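Local coordinates for aminoglycoside N(3)-acetyltransferase III (PDB 7LAO), which acetylates the 3-amino group of 2-deoxystreptamine antibiotics such as gentamicin and kanamycin with acetyl-CoA, giving resistance to these drugs, at residues R65-E70 with E189-G194; S115-A120 with H136-A141; H172-I177 with F259-L264; K183-Y188 with L203-D208. All blocks are in the same frame, centred on the assembly; numbering follows the deposited sequence.

Contact 1. Residues R65-E70 with E189-G194; sequences RSPYEE and EMPMLG
P67 and M190 mark the nearest backbone approach of the two segments, their CA atoms 6.8 Å apart, where the loop at 65-70 passes beside the end of strand 185-192. No hydrogen bond joins the segments directly, and the pyrrolidine ring of P67 makes most of the contact. Its CD touches CE of M190 at 3.7 Å, whereas CG of P67 meets CD of P191 tip to tip at 4.1 Å. The same P67 CG rests 3.8 Å from the carbonyl O of E189. Strand 185-192 is one arm of an antiparallel hairpin with 200-207, and P67 also packs on W201 of the other arm, so the long loop between strand 56-60 and helix 102-108 is laid against both strands. T71 adds a polar link, its OG1 hydrogen-bonding both P67 O and E189 N. M190 reaches the loop through a chain folded at chi2 (-68°) and again at chi3 (-50°), which brings the thioether methyl against P67. That methyl, CE of M190, also lies 3.9 Å from OG of S66, whose hydroxyl is hydrogen-bonded to D119. A bound HEPES molecule, probably from the crystallisation solution, lies about 4 Å from the S66 side chain.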
loop_
_atom_site.group_PDB
_atom_site.type_symbol
_atom_site.label_atom_id
_atom_site.label_comp_id
_atom_site.label_asym_id
_atom_site.label_seq_id
_atom_site.Cartn_x
_atom_site.Cartn_y
_atom_site.Cartn_z
ATOM N N ARG A 65 -2.382 -5.802 14.582
ATOM C CA ARG A 65 -3.335 -6.647 15.305
ATOM C C ARG A 65 -4.658 -6.770 14.543
ATOM O O ARG A 65 -5.744 -6.808 15.134
ATOM C CB ARG A 65 -3.588 -6.115 16.721
ATOM C CG ARG A 65 -2.373 -6.153 17.648
ATOM C CD ARG A 65 -1.866 -7.569 17.880
ATOM N NE ARG A 65 -2.957 -8.538 17.816
ATOM C CZ ARG A 65 -2.839 -9.784 17.364
ATOM N NH1 ARG A 65 -1.665 -10.239 16.937
ATOM N NH2 ARG A 65 -3.905 -10.574 17.342
ATOM N N SER A 66 -4.596 -6.832 13.232
ATOM C CA SER A 66 -5.822 -6.979 12.466
ATOM C C SER A 66 -6.354 -8.403 12.619
ATOM O O SER A 66 -5.569 -9.350 12.608
ATOM C CB SER A 66 -5.564 -6.651 11.006
ATOM O OG SER A 66 -6.545 -7.209 10.160
ATOM N N PRO A 67 -7.678 -8.585 12.832
ATOM C CA PRO A 67 -8.256 -9.938 12.921
ATOM C C PRO A 67 -8.760 -10.458 11.579
ATOM O O PRO A 67 -9.870 -10.997 11.473
ATOM C CB PRO A 67 -9.413 -9.732 13.915
ATOM C CG PRO A 67 -9.867 -8.361 13.638
ATOM C CD PRO A 67 -8.644 -7.558 13.246
ATOM N N TYR A 68 -7.932 -10.304 10.532
ATOM C CA TYR A 68 -8.334 -10.683 9.181
ATOM C C TYR A 68 -8.536 -12.190 9.059
ATOM O O TYR A 68 -9.596 -12.656 8.627
ATOM C CB TYR A 68 -7.290 -10.206 8.166
ATOM C CG TYR A 68 -7.576 -10.649 6.742
ATOM C CD1 TYR A 68 -8.506 -9.967 5.956
ATOM C CD2 TYR A 68 -6.922 -11.758 6.182
ATOM C CE1 TYR A 68 -8.772 -10.361 4.642
ATOM C CE2 TYR A 68 -7.185 -12.167 4.869
ATOM C CZ TYR A 68 -8.104 -11.460 4.100
ATOM O OH TYR A 68 -8.383 -11.852 2.799
ATOM N N GLU A 69 -7.520 -12.974 9.403
ATOM C CA GLU A 69 -7.661 -14.411 9.204
ATOM C C GLU A 69 -8.561 -15.012 10.275
ATOM O O GLU A 69 -9.340 -15.934 10.002
ATOM C CB GLU A 69 -6.289 -15.081 9.176
ATOM C CG GLU A 69 -6.157 -16.157 8.099
ATOM C CD GLU A 69 -6.712 -17.516 8.540
ATOM O OE1 GLU A 69 -7.213 -17.626 9.684
ATOM O OE2 GLU A 69 -6.636 -18.478 7.744
ATOM N N GLU A 70 -8.501 -14.465 11.488
ATOM C CA GLU A 70 -9.324 -14.952 12.585
ATOM C C GLU A 70 -10.815 -14.797 12.310
ATOM O O GLU A 70 -11.627 -15.451 12.975
ATOM C CB GLU A 70 -8.944 -14.222 13.875
ATOM C CG GLU A 70 -7.485 -14.386 14.286
ATOM C CD GLU A 70 -6.559 -13.357 13.649
ATOM O OE1 GLU A 70 -6.922 -12.787 12.592
ATOM O OE2 GLU A 70 -5.465 -13.118 14.212
ATOM N N GLU A 189 -14.411 -9.622 9.457
ATOM C CA GLU A 189 -15.002 -8.654 10.378
ATOM C C GLU A 189 -13.914 -7.801 11.019
ATOM O O GLU A 189 -12.800 -8.271 11.265
ATOM C CB GLU A 189 -15.846 -9.327 11.473
ATOM C CG GLU A 189 -17.304 -9.577 11.067
ATOM C CD GLU A 189 -18.185 -10.105 12.208
ATOM O OE1 GLU A 189 -19.113 -10.896 11.921
ATOM O OE2 GLU A 189 -17.965 -9.723 13.385
ATOM N N MET A 190 -14.248 -6.531 11.280
ATOM C CA MET A 190 -13.328 -5.560 11.852
ATOM C C MET A 190 -14.004 -4.738 12.946
ATOM O O MET A 190 -15.167 -4.336 12.794
ATOM C CB MET A 190 -12.771 -4.595 10.796
ATOM C CG MET A 190 -12.056 -5.209 9.582
ATOM S SD MET A 190 -10.479 -6.033 9.937
ATOM C CE MET A 190 -9.608 -4.836 10.893
ATOM N N PRO A 191 -13.282 -4.435 14.036
ATOM C CA PRO A 191 -13.802 -3.529 15.071
ATOM C C PRO A 191 -13.838 -2.082 14.599
ATOM O O PRO A 191 -12.799 -1.420 14.496
ATOM C CB PRO A 191 -12.804 -3.724 16.221
ATOM C CG PRO A 191 -11.529 -4.102 15.551
ATOM C CD PRO A 191 -11.917 -4.908 14.346
ATOM N N MET A 192 -15.046 -1.573 14.336
ATOM C CA MET A 192 -15.259 -0.182 13.958
ATOM C C MET A 192 -15.514 0.696 15.198
ATOM O O MET A 192 -15.526 0.220 16.332
ATOM C CB MET A 192 -16.428 -0.077 12.980
ATOM C CG MET A 192 -16.173 -0.676 11.614
ATOM S SD MET A 192 -14.696 -0.025 10.789
ATOM C CE MET A 192 -13.658 -1.399 11.104
ATOM N N LEU A 193 -15.723 2.000 14.978
ATOM C CA LEU A 193 -15.958 2.960 16.056
ATOM C C LEU A 193 -17.286 3.703 15.897
ATOM O O LEU A 193 -17.527 4.664 16.633
ATOM C CB LEU A 193 -14.783 3.958 16.142
ATOM C CG LEU A 193 -14.607 5.076 17.198
ATOM C CD1 LEU A 193 -15.146 4.664 18.568
ATOM C CD2 LEU A 193 -13.155 5.558 17.314
ATOM N N GLY A 194 -18.159 3.256 14.981
ATOM C CA GLY A 194 -19.423 3.880 14.616
ATOM C C GLY A 194 -19.947 5.093 15.385
ATOM O O GLY A 194 -19.271 6.119 15.530
#

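Contact 2. Residues S115-A120 with H136-A141; sequences SAHPDA and HRLGQA
S115 and H136 share the direct hydrogen bond of this contact, and both nitrogens of the H136 imidazole are engaged. ND1 of H136 lies only 2.6 Å from OG of S115, and the S115 hydroxyl also meets the backbone N of M122. On the other side of the ring, H136 NE2 donates to O of A141 at 2.9 Å (N-H...O 153°), a bond within its own segment that fixes the ring's rotation. H117 NE2 joins a water 2.9 Å away, which in turn accepts from the backbone N of G139.

Two CH-pi contacts join the segments. CB of H117 sits almost centrally over one face of the H136 ring, 3.3 Å from its centroid. The two imidazoles are inclined at 39°, neither stacked nor edge-to-face. With CG anti to the backbone N (chi1 -169°), the H117 ring is set beside L138 and R137: CD2 of L138 covers one face, 3.8 Å from the ring centroid, and R137 O approaches the edge near the ring plane. A120 CB lies on the opposite face.

Apolar packing is completed by CB of A120 against CB of A141, 3.9 Å apart. R137-Q140 form a type II beta turn with G139 at its third position, and the turn lines one side of H117; a HEPES molecule, probably from the crystallisation solution, lies about 3 Å from the A120 side chain and may mark a pocket.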
loop_
_atom_site.group_PDB
_atom_site.type_symbol
_atom_site.label_atom_id
_atom_site.label_comp_id
_atom_site.label_asym_id
_atom_site.label_seq_id
_atom_site.Cartn_x
_atom_site.Cartn_y
_atom_site.Cartn_z
ATOM N N SER A 115 -5.797 6.409 7.563
ATOM C CA SER A 115 -7.160 6.068 7.182
ATOM C C SER A 115 -7.776 5.092 8.189
ATOM O O SER A 115 -7.079 4.384 8.921
ATOM C CB SER A 115 -7.157 5.492 5.758
ATOM O OG SER A 115 -6.922 4.107 5.769
ATOM N N ALA A 116 -9.109 5.066 8.230
ATOM C CA ALA A 116 -9.834 4.378 9.299
ATOM C C ALA A 116 -10.157 2.915 8.999
ATOM O O ALA A 116 -10.754 2.252 9.856
ATOM C CB ALA A 116 -11.150 5.118 9.615
ATOM N N HIS A 117 -9.827 2.400 7.812
ATOM C CA HIS A 117 -10.026 0.968 7.524
ATOM C C HIS A 117 -8.928 0.209 8.246
ATOM O O HIS A 117 -7.771 0.318 7.852
ATOM C CB HIS A 117 -9.975 0.698 6.011
ATOM C CG HIS A 117 -10.421 -0.682 5.599
ATOM N ND1 HIS A 117 -9.820 -1.837 6.060
ATOM C CD2 HIS A 117 -11.388 -1.086 4.735
ATOM C CE1 HIS A 117 -10.416 -2.889 5.528
ATOM N NE2 HIS A 117 -11.369 -2.460 4.718
ATOM N N PRO A 118 -9.213 -0.517 9.324
ATOM C CA PRO A 118 -8.089 -1.062 10.110
ATOM C C PRO A 118 -7.243 -2.052 9.329
ATOM O O PRO A 118 -6.007 -1.973 9.368
ATOM C CB PRO A 118 -8.777 -1.711 11.312
ATOM C CG PRO A 118 -10.210 -1.196 11.292
ATOM C CD PRO A 118 -10.516 -0.945 9.849
ATOM N N ASP A 119 -7.864 -2.970 8.591
ATOM C CA ASP A 119 -7.038 -3.951 7.896
ATOM C C ASP A 119 -6.314 -3.350 6.690
ATOM O O ASP A 119 -5.193 -3.767 6.379
ATOM C CB ASP A 119 -7.881 -5.155 7.488
ATOM C CG ASP A 119 -7.044 -6.265 6.906
ATOM O OD1 ASP A 119 -6.428 -7.044 7.662
ATOM O OD2 ASP A 119 -6.981 -6.310 5.670
ATOM N N ALA A 120 -6.902 -2.361 6.018
ATOM C CA ALA A 120 -6.299 -1.792 4.815
ATOM C C ALA A 120 -5.750 -0.397 5.064
ATOM O O ALA A 120 -5.479 0.338 4.123
ATOM C CB ALA A 120 -7.312 -1.769 3.677
ATOM N N HIS A 136 -12.720 5.672 3.925
ATOM C CA HIS A 136 -12.035 4.373 3.762
ATOM C C HIS A 136 -12.903 3.358 4.500
ATOM O O HIS A 136 -12.719 3.115 5.691
ATOM C CB HIS A 136 -10.593 4.331 4.244
ATOM C CG HIS A 136 -9.802 3.188 3.658
ATOM N ND1 HIS A 136 -8.474 2.942 3.969
ATOM C CD2 HIS A 136 -10.155 2.226 2.760
ATOM C CE1 HIS A 136 -8.062 1.871 3.318
ATOM N NE2 HIS A 136 -9.051 1.425 2.568
ATOM N N ARG A 137 -13.863 2.796 3.777
ATOM C CA ARG A 137 -14.923 1.994 4.365
ATOM C C ARG A 137 -14.683 0.504 4.191
ATOM O O ARG A 137 -14.019 0.050 3.250
ATOM C CB ARG A 137 -16.286 2.363 3.761
ATOM C CG ARG A 137 -16.438 3.826 3.319
ATOM C CD ARG A 137 -17.881 4.157 2.958
ATOM N NE ARG A 137 -18.042 5.463 2.310
ATOM C CZ ARG A 137 -18.278 6.610 2.950
ATOM N NH1 ARG A 137 -18.371 6.639 4.281
ATOM N NH2 ARG A 137 -18.412 7.742 2.259
ATOM N N LEU A 138 -15.259 -0.261 5.115
ATOM C CA LEU A 138 -15.335 -1.699 4.925
ATOM C C LEU A 138 -16.026 -2.014 3.604
ATOM O O LEU A 138 -17.073 -1.447 3.293
ATOM C CB LEU A 138 -16.097 -2.342 6.069
ATOM C CG LEU A 138 -15.366 -2.218 7.390
ATOM C CD1 LEU A 138 -16.099 -3.030 8.411
ATOM C CD2 LEU A 138 -13.906 -2.675 7.225
ATOM N N GLY A 139 -15.448 -2.948 2.835
ATOM C CA GLY A 139 -15.918 -3.236 1.498
ATOM C C GLY A 139 -15.309 -2.359 0.423
ATOM O O GLY A 139 -15.636 -2.521 -0.759
ATOM N N GLN A 140 -14.464 -1.414 0.798
ATOM C CA GLN A 140 -13.777 -0.542 -0.139
ATOM C C GLN A 140 -12.317 -0.486 0.248
ATOM O O GLN A 140 -11.719 0.579 0.408
ATOM C CB GLN A 140 -14.420 0.847 -0.180
ATOM C CG GLN A 140 -15.903 0.809 -0.528
ATOM C CD GLN A 140 -16.497 2.173 -0.829
ATOM O OE1 GLN A 140 -16.277 3.148 -0.095
ATOM N NE2 GLN A 140 -17.253 2.250 -1.934
ATOM N N ALA A 141 -11.729 -1.668 0.437
ATOM C CA ALA A 141 -10.363 -1.742 0.941
ATOM C C ALA A 141 -9.363 -1.152 -0.052
ATOM O O ALA A 141 -8.592 -0.238 0.285
ATOM C CB ALA A 141 -10.004 -3.197 1.262
HETATM O O HOH W 1 -13.093 -3.872 2.871
#

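Contact 3. Residues H172-I177 with F259-L264; sequences HYAEAI and FGVTYL
A174 and V261 lie at the nearest backbone approach, 5.6 Å between CA atoms, where the axes of segments 172-177 and 259-264 approach to 8.7 Å and cross at -47°. The side chains at this point are small. G260 has no side chain, and the methyl of A174 packs against its backbone, CB of A174 lying 4.5 Å from C of G260. V261 fills the groove beside A174: its CG2 reaches CB of A174 at 4.1 Å and CG1 of I177 at 3.8 Å. The valine and isoleucine side chains cross at about a right angle, and I177 gets there because its CG1 lies between the backbone N and the carbonyl carbon (chi1 62°), with CD1 brought against the same V261 methyl. One turn further on, CD1 of L264 rests 4.1 Å from CA of E175. The carboxylate of E175 is engaged within its own helix: its OE1 accepts a 2.8 Å hydrogen bond from ND1 of H172, which meets the oxygen from above the carboxylate plane. V257 also touches A174. The arrangement is an alpha-alpha packing of the C-terminal helix on helix 170-177, with A174 and G260 at the crossing.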
loop_
_atom_site.group_PDB
_atom_site.type_symbol
_atom_site.label_atom_id
_atom_site.label_comp_id
_atom_site.label_asym_id
_atom_site.label_seq_id
_atom_site.Cartn_x
_atom_site.Cartn_y
_atom_site.Cartn_z
ATOM N N HIS A 172 -3.704 -3.973 -6.945
ATOM C CA HIS A 172 -4.971 -4.470 -6.408
ATOM C C HIS A 172 -6.155 -3.603 -6.846
ATOM O O HIS A 172 -7.275 -4.108 -6.970
ATOM C CB HIS A 172 -4.912 -4.550 -4.876
ATOM C CG HIS A 172 -4.018 -5.637 -4.374
ATOM N ND1 HIS A 172 -4.169 -6.955 -4.760
ATOM C CD2 HIS A 172 -2.931 -5.598 -3.555
ATOM C CE1 HIS A 172 -3.234 -7.688 -4.174
ATOM N NE2 HIS A 172 -2.474 -6.887 -3.435
ATOM N N TYR A 173 -5.945 -2.299 -7.071
ATOM C CA TYR A 173 -7.034 -1.478 -7.594
ATOM C C TYR A 173 -7.389 -1.885 -9.033
ATOM O O TYR A 173 -8.573 -1.997 -9.384
ATOM C CB TYR A 173 -6.635 -0.009 -7.494
ATOM C CG TYR A 173 -7.568 0.911 -8.192
ATOM C CD1 TYR A 173 -8.871 1.154 -7.683
ATOM C CD2 TYR A 173 -7.182 1.540 -9.377
ATOM C CE1 TYR A 173 -9.766 2.002 -8.372
ATOM C CE2 TYR A 173 -8.046 2.396 -10.043
ATOM C CZ TYR A 173 -9.321 2.617 -9.538
ATOM O OH TYR A 173 -10.117 3.447 -10.242
ATOM N N ALA A 174 -6.373 -2.146 -9.870
ATOM C CA ALA A 174 -6.616 -2.670 -11.222
ATOM C C ALA A 174 -7.384 -3.976 -11.178
ATOM O O ALA A 174 -8.293 -4.201 -11.987
ATOM C CB ALA A 174 -5.287 -2.907 -11.953
ATOM N N GLU A 175 -7.009 -4.874 -10.266
ATOM C CA GLU A 175 -7.790 -6.095 -10.096
ATOM C C GLU A 175 -9.244 -5.774 -9.800
ATOM O O GLU A 175 -10.150 -6.476 -10.265
ATOM C CB GLU A 175 -7.227 -6.955 -8.965
ATOM C CG GLU A 175 -5.909 -7.651 -9.259
ATOM C CD GLU A 175 -5.305 -8.349 -8.010
ATOM O OE1 GLU A 175 -5.688 -8.005 -6.865
ATOM O OE2 GLU A 175 -4.442 -9.246 -8.175
ATOM N N ALA A 176 -9.496 -4.733 -9.020
ATOM C CA ALA A 176 -10.874 -4.513 -8.600
ATOM C C ALA A 176 -11.714 -3.990 -9.761
ATOM O O ALA A 176 -12.860 -4.418 -9.938
ATOM C CB ALA A 176 -10.913 -3.577 -7.383
ATOM N N ILE A 177 -11.136 -3.142 -10.625
ATOM C CA ILE A 177 -11.908 -2.531 -11.709
ATOM C C ILE A 177 -11.855 -3.314 -13.019
ATOM O O ILE A 177 -12.601 -2.969 -13.956
ATOM C CB ILE A 177 -11.454 -1.075 -11.964
ATOM C CG1 ILE A 177 -9.977 -1.005 -12.419
ATOM C CG2 ILE A 177 -11.673 -0.171 -10.683
ATOM C CD1 ILE A 177 -9.571 0.435 -12.887
ATOM N N PHE A 259 -2.371 -0.569 -17.824
ATOM C CA PHE A 259 -1.765 -1.781 -18.351
ATOM C C PHE A 259 -2.369 -3.009 -17.701
ATOM O O PHE A 259 -2.695 -3.987 -18.373
ATOM C CB PHE A 259 -0.251 -1.776 -18.114
ATOM C CG PHE A 259 0.405 -3.049 -18.568
ATOM C CD1 PHE A 259 0.568 -4.139 -17.715
ATOM C CD2 PHE A 259 0.792 -3.183 -19.909
ATOM C CE1 PHE A 259 1.184 -5.350 -18.242
ATOM C CE2 PHE A 259 1.400 -4.347 -20.364
ATOM C CZ PHE A 259 1.574 -5.408 -19.532
ATOM N N GLY A 260 -2.489 -2.987 -16.381
ATOM C CA GLY A 260 -2.995 -4.140 -15.662
ATOM C C GLY A 260 -4.422 -4.491 -16.060
ATOM O O GLY A 260 -4.761 -5.670 -16.199
ATOM N N VAL A 261 -5.263 -3.476 -16.283
ATOM C CA VAL A 261 -6.639 -3.754 -16.698
ATOM C C VAL A 261 -6.635 -4.378 -18.099
ATOM O O VAL A 261 -7.321 -5.372 -18.354
ATOM C CB VAL A 261 -7.496 -2.463 -16.620
ATOM C CG1 VAL A 261 -8.935 -2.692 -17.152
ATOM C CG2 VAL A 261 -7.606 -1.960 -15.196
ATOM N N THR A 262 -5.829 -3.818 -19.005
ATOM C CA THR A 262 -5.681 -4.349 -20.355
ATOM C C THR A 262 -5.174 -5.789 -20.330
ATOM O O THR A 262 -5.705 -6.664 -21.019
ATOM C CB THR A 262 -4.688 -3.463 -21.128
ATOM O OG1 THR A 262 -5.154 -2.110 -21.124
ATOM C CG2 THR A 262 -4.499 -3.946 -22.571
ATOM N N TYR A 263 -4.090 -6.022 -19.584
ATOM C CA TYR A 263 -3.536 -7.359 -19.392
ATOM C C TYR A 263 -4.605 -8.333 -18.924
ATOM O O TYR A 263 -4.748 -9.430 -19.473
ATOM C CB TYR A 263 -2.386 -7.297 -18.351
ATOM C CG TYR A 263 -1.670 -8.646 -18.185
ATOM C CD1 TYR A 263 -0.555 -8.956 -18.955
ATOM C CD2 TYR A 263 -2.143 -9.621 -17.296
ATOM C CE1 TYR A 263 0.115 -10.207 -18.844
ATOM C CE2 TYR A 263 -1.488 -10.881 -17.186
ATOM C CZ TYR A 263 -0.364 -11.156 -17.958
ATOM O OH TYR A 263 0.264 -12.377 -17.846
ATOM N N LEU A 264 -5.337 -7.968 -17.867
ATOM C CA LEU A 264 -6.329 -8.895 -17.330
ATOM C C LEU A 264 -7.452 -9.153 -18.336
ATOM O O LEU A 264 -7.977 -10.275 -18.426
ATOM C CB LEU A 264 -6.890 -8.364 -16.007
ATOM C CG LEU A 264 -5.969 -8.499 -14.774
ATOM C CD1 LEU A 264 -6.490 -7.703 -13.582
ATOM C CD2 LEU A 264 -5.764 -9.963 -14.372
#

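Contact 4. Residues K183-Y188 with L203-D208; sequences KRRVTY and LAEDFD
R185 bends across the neighbouring strand through chi2 (-82°) and chi3, which carry its guanidinium over a face of the F207 ring although the two CB atoms diverge. The cation-pi contact places CZ of R185 4.3 Å from the F207 centroid; with the planes 79° apart, NH1 comes down nearly end-on. The bend of R184 at chi3 (58°) instead lays its guanidinium beside D208, the two side chains running the same way. NE and NH2 of R184 both donate to the single oxygen OD2 of D208, each at 3.0 Å, while R184 NH1 forms a salt bridge with D214.

Antiparallel pairing joins the backbones. V186 and D206 form a hydrogen-bonded pair, V186 N to D206 O at 2.8 Å and D206 N to V186 O at 3.0 Å. Past the strand end, D208 N reaches R184 O at 2.9 Å. Y188 pairs with A204, whose CB stands over the tyrosine ring, 4.0 Å from its centroid. A water bridges Y188 OH to OD2 of D206, and D206 OD2 also accepts from the backbone N of A141.

K183 sends NZ to the carbonyls of E175, A176 and A178 at the end of helix 170-177, where its charge would suit the helix dipole. At the open end of the hairpin, the arginines and lysine are thus matched by three kinds of partner: carboxylate, aromatic face and helix-end carbonyls.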
loop_
_atom_site.group_PDB
_atom_site.type_symbol
_atom_site.label_atom_id
_atom_site.label_comp_id
_atom_site.label_asym_id
_atom_site.label_seq_id
_atom_site.Cartn_x
_atom_site.Cartn_y
_atom_site.Cartn_z
ATOM N N LYS A 183 -13.905 -13.343 -10.524
ATOM C CA LYS A 183 -13.061 -12.692 -9.527
ATOM C C LYS A 183 -13.411 -13.180 -8.123
ATOM O O LYS A 183 -14.586 -13.333 -7.772
ATOM C CB LYS A 183 -13.208 -11.175 -9.613
ATOM C CG LYS A 183 -12.464 -10.573 -10.789
ATOM C CD LYS A 183 -12.203 -9.075 -10.607
ATOM C CE LYS A 183 -13.363 -8.224 -11.104
ATOM N NZ LYS A 183 -12.957 -6.785 -11.154
ATOM N N ARG A 184 -12.375 -13.425 -7.320
ATOM C CA ARG A 184 -12.550 -13.999 -5.989
ATOM C C ARG A 184 -12.909 -12.923 -4.964
ATOM O O ARG A 184 -12.379 -11.804 -4.995
ATOM C CB ARG A 184 -11.270 -14.729 -5.559
ATOM C CG ARG A 184 -11.051 -16.068 -6.283
ATOM C CD ARG A 184 -9.590 -16.515 -6.229
ATOM N NE ARG A 184 -9.113 -16.654 -4.860
ATOM C CZ ARG A 184 -8.986 -17.814 -4.220
ATOM N NH1 ARG A 184 -9.304 -18.950 -4.828
ATOM N NH2 ARG A 184 -8.545 -17.838 -2.968
ATOM N N ARG A 185 -13.801 -13.281 -4.046
ATOM C CA ARG A 185 -14.253 -12.428 -2.956
ATOM C C ARG A 185 -13.960 -13.112 -1.627
ATOM O O ARG A 185 -13.853 -14.340 -1.552
ATOM C CB ARG A 185 -15.768 -12.156 -3.040
ATOM C CG ARG A 185 -16.268 -11.806 -4.423
ATOM C CD ARG A 185 -16.029 -10.347 -4.687
ATOM N NE ARG A 185 -16.842 -9.503 -3.824
ATOM C CZ ARG A 185 -17.007 -8.201 -4.022
ATOM N NH1 ARG A 185 -16.391 -7.612 -5.037
ATOM N NH2 ARG A 185 -17.769 -7.488 -3.199
ATOM N N VAL A 186 -13.861 -12.300 -0.572
ATOM C CA VAL A 186 -13.708 -12.791 0.791
ATOM C C VAL A 186 -14.625 -11.981 1.693
ATOM O O VAL A 186 -15.159 -10.940 1.300
ATOM C CB VAL A 186 -12.262 -12.690 1.317
ATOM C CG1 VAL A 186 -11.312 -13.520 0.459
ATOM C CG2 VAL A 186 -11.804 -11.239 1.349
ATOM N N THR A 187 -14.795 -12.476 2.924
ATOM C CA THR A 187 -15.515 -11.779 3.982
ATOM C C THR A 187 -14.743 -11.881 5.285
ATOM O O THR A 187 -14.188 -12.932 5.613
ATOM C CB THR A 187 -16.916 -12.356 4.189
ATOM O OG1 THR A 187 -16.836 -13.742 4.561
ATOM C CG2 THR A 187 -17.650 -12.257 2.909
ATOM N N TYR A 188 -14.729 -10.789 6.038
ATOM C CA TYR A 188 -14.128 -10.799 7.362
ATOM C C TYR A 188 -14.842 -9.751 8.201
ATOM O O TYR A 188 -15.782 -9.095 7.738
ATOM C CB TYR A 188 -12.619 -10.553 7.278
ATOM C CG TYR A 188 -12.273 -9.331 6.466
ATOM C CD1 TYR A 188 -12.189 -8.085 7.066
ATOM C CD2 TYR A 188 -12.048 -9.422 5.092
ATOM C CE1 TYR A 188 -11.881 -6.962 6.333
ATOM C CE2 TYR A 188 -11.747 -8.291 4.343
ATOM C CZ TYR A 188 -11.662 -7.062 4.975
ATOM O OH TYR A 188 -11.359 -5.923 4.266
ATOM N N LEU A 203 -18.896 -5.969 9.425
ATOM C CA LEU A 203 -18.513 -6.977 8.504
ATOM C C LEU A 203 -18.132 -6.348 7.185
ATOM O O LEU A 203 -18.741 -5.359 6.758
ATOM C CB LEU A 203 -19.642 -7.992 8.306
ATOM C CG LEU A 203 -19.386 -9.098 7.279
ATOM C CD1 LEU A 203 -18.215 -9.968 7.709
ATOM C CD2 LEU A 203 -20.636 -9.938 7.070
ATOM N N ALA A 204 -17.109 -6.908 6.535
ATOM C CA ALA A 204 -16.741 -6.521 5.185
ATOM C C ALA A 204 -16.910 -7.674 4.203
ATOM O O ALA A 204 -16.763 -8.851 4.556
ATOM C CB ALA A 204 -15.287 -6.025 5.139
ATOM N N GLU A 205 -17.051 -7.283 2.938
ATOM C CA GLU A 205 -17.138 -8.171 1.782
ATOM C C GLU A 205 -16.283 -7.452 0.732
ATOM O O GLU A 205 -16.620 -6.340 0.329
ATOM C CB GLU A 205 -18.581 -8.305 1.304
ATOM C CG GLU A 205 -18.719 -8.618 -0.177
ATOM C CD GLU A 205 -18.935 -10.096 -0.442
ATOM O OE1 GLU A 205 -19.811 -10.432 -1.266
ATOM O OE2 GLU A 205 -18.228 -10.921 0.175
ATOM N N ASP A 206 -15.186 -8.065 0.285
ATOM C CA ASP A 206 -14.303 -7.383 -0.648
ATOM C C ASP A 206 -13.595 -8.408 -1.520
ATOM O O ASP A 206 -13.672 -9.615 -1.288
ATOM C CB ASP A 206 -13.295 -6.495 0.097
ATOM C CG ASP A 206 -13.044 -5.171 -0.609
ATOM O OD1 ASP A 206 -12.973 -5.185 -1.860
ATOM O OD2 ASP A 206 -12.922 -4.121 0.073
ATOM N N PHE A 207 -12.916 -7.901 -2.546
ATOM C CA PHE A 207 -12.133 -8.746 -3.428
ATOM C C PHE A 207 -10.963 -9.374 -2.660
ATOM O O PHE A 207 -10.406 -8.786 -1.730
ATOM C CB PHE A 207 -11.612 -7.931 -4.620
ATOM C CG PHE A 207 -12.678 -7.458 -5.554
ATOM C CD1 PHE A 207 -13.278 -8.333 -6.435
ATOM C CD2 PHE A 207 -13.093 -6.127 -5.546
ATOM C CE1 PHE A 207 -14.273 -7.895 -7.298
ATOM C CE2 PHE A 207 -14.087 -5.688 -6.398
ATOM C CZ PHE A 207 -14.662 -6.581 -7.286
ATOM N N ASP A 208 -10.606 -10.589 -3.056
ATOM C CA ASP A 208 -9.485 -11.321 -2.461
ATOM C C ASP A 208 -8.146 -10.620 -2.749
ATOM O O ASP A 208 -7.776 -10.443 -3.914
ATOM C CB ASP A 208 -9.497 -12.741 -3.028
ATOM C CG ASP A 208 -8.694 -13.724 -2.203
ATOM O OD1 ASP A 208 -7.865 -13.276 -1.386
ATOM O OD2 ASP A 208 -8.882 -14.948 -2.386
HETATM O O HOH W 2 -11.518 -16.159 -1.409
HETATM O O HOH W 1 -13.093 -3.872 2.871
#

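In the fold
From the N terminus, contact 1 opens at 65-70 in the loop after strand 56-60, and contact 2, nested within it, closes a short loop at 136-141. Contact 3 opens on helix 170-177 and contact 4 at 183-188. Contact 1 then closes at 189-194, crossing both, before contact 4 closes at 203-208, nested inside contact 3, which ends on the C-terminal helix. The loops of contacts 1 and 2 lie against the hairpin 185-192/200-207, where Y68 meets Y188 and P118 packs on M190. K183 joins contact 4 to helix 170-177 of contact 3, the two contacts being about 17 Å apart between centres.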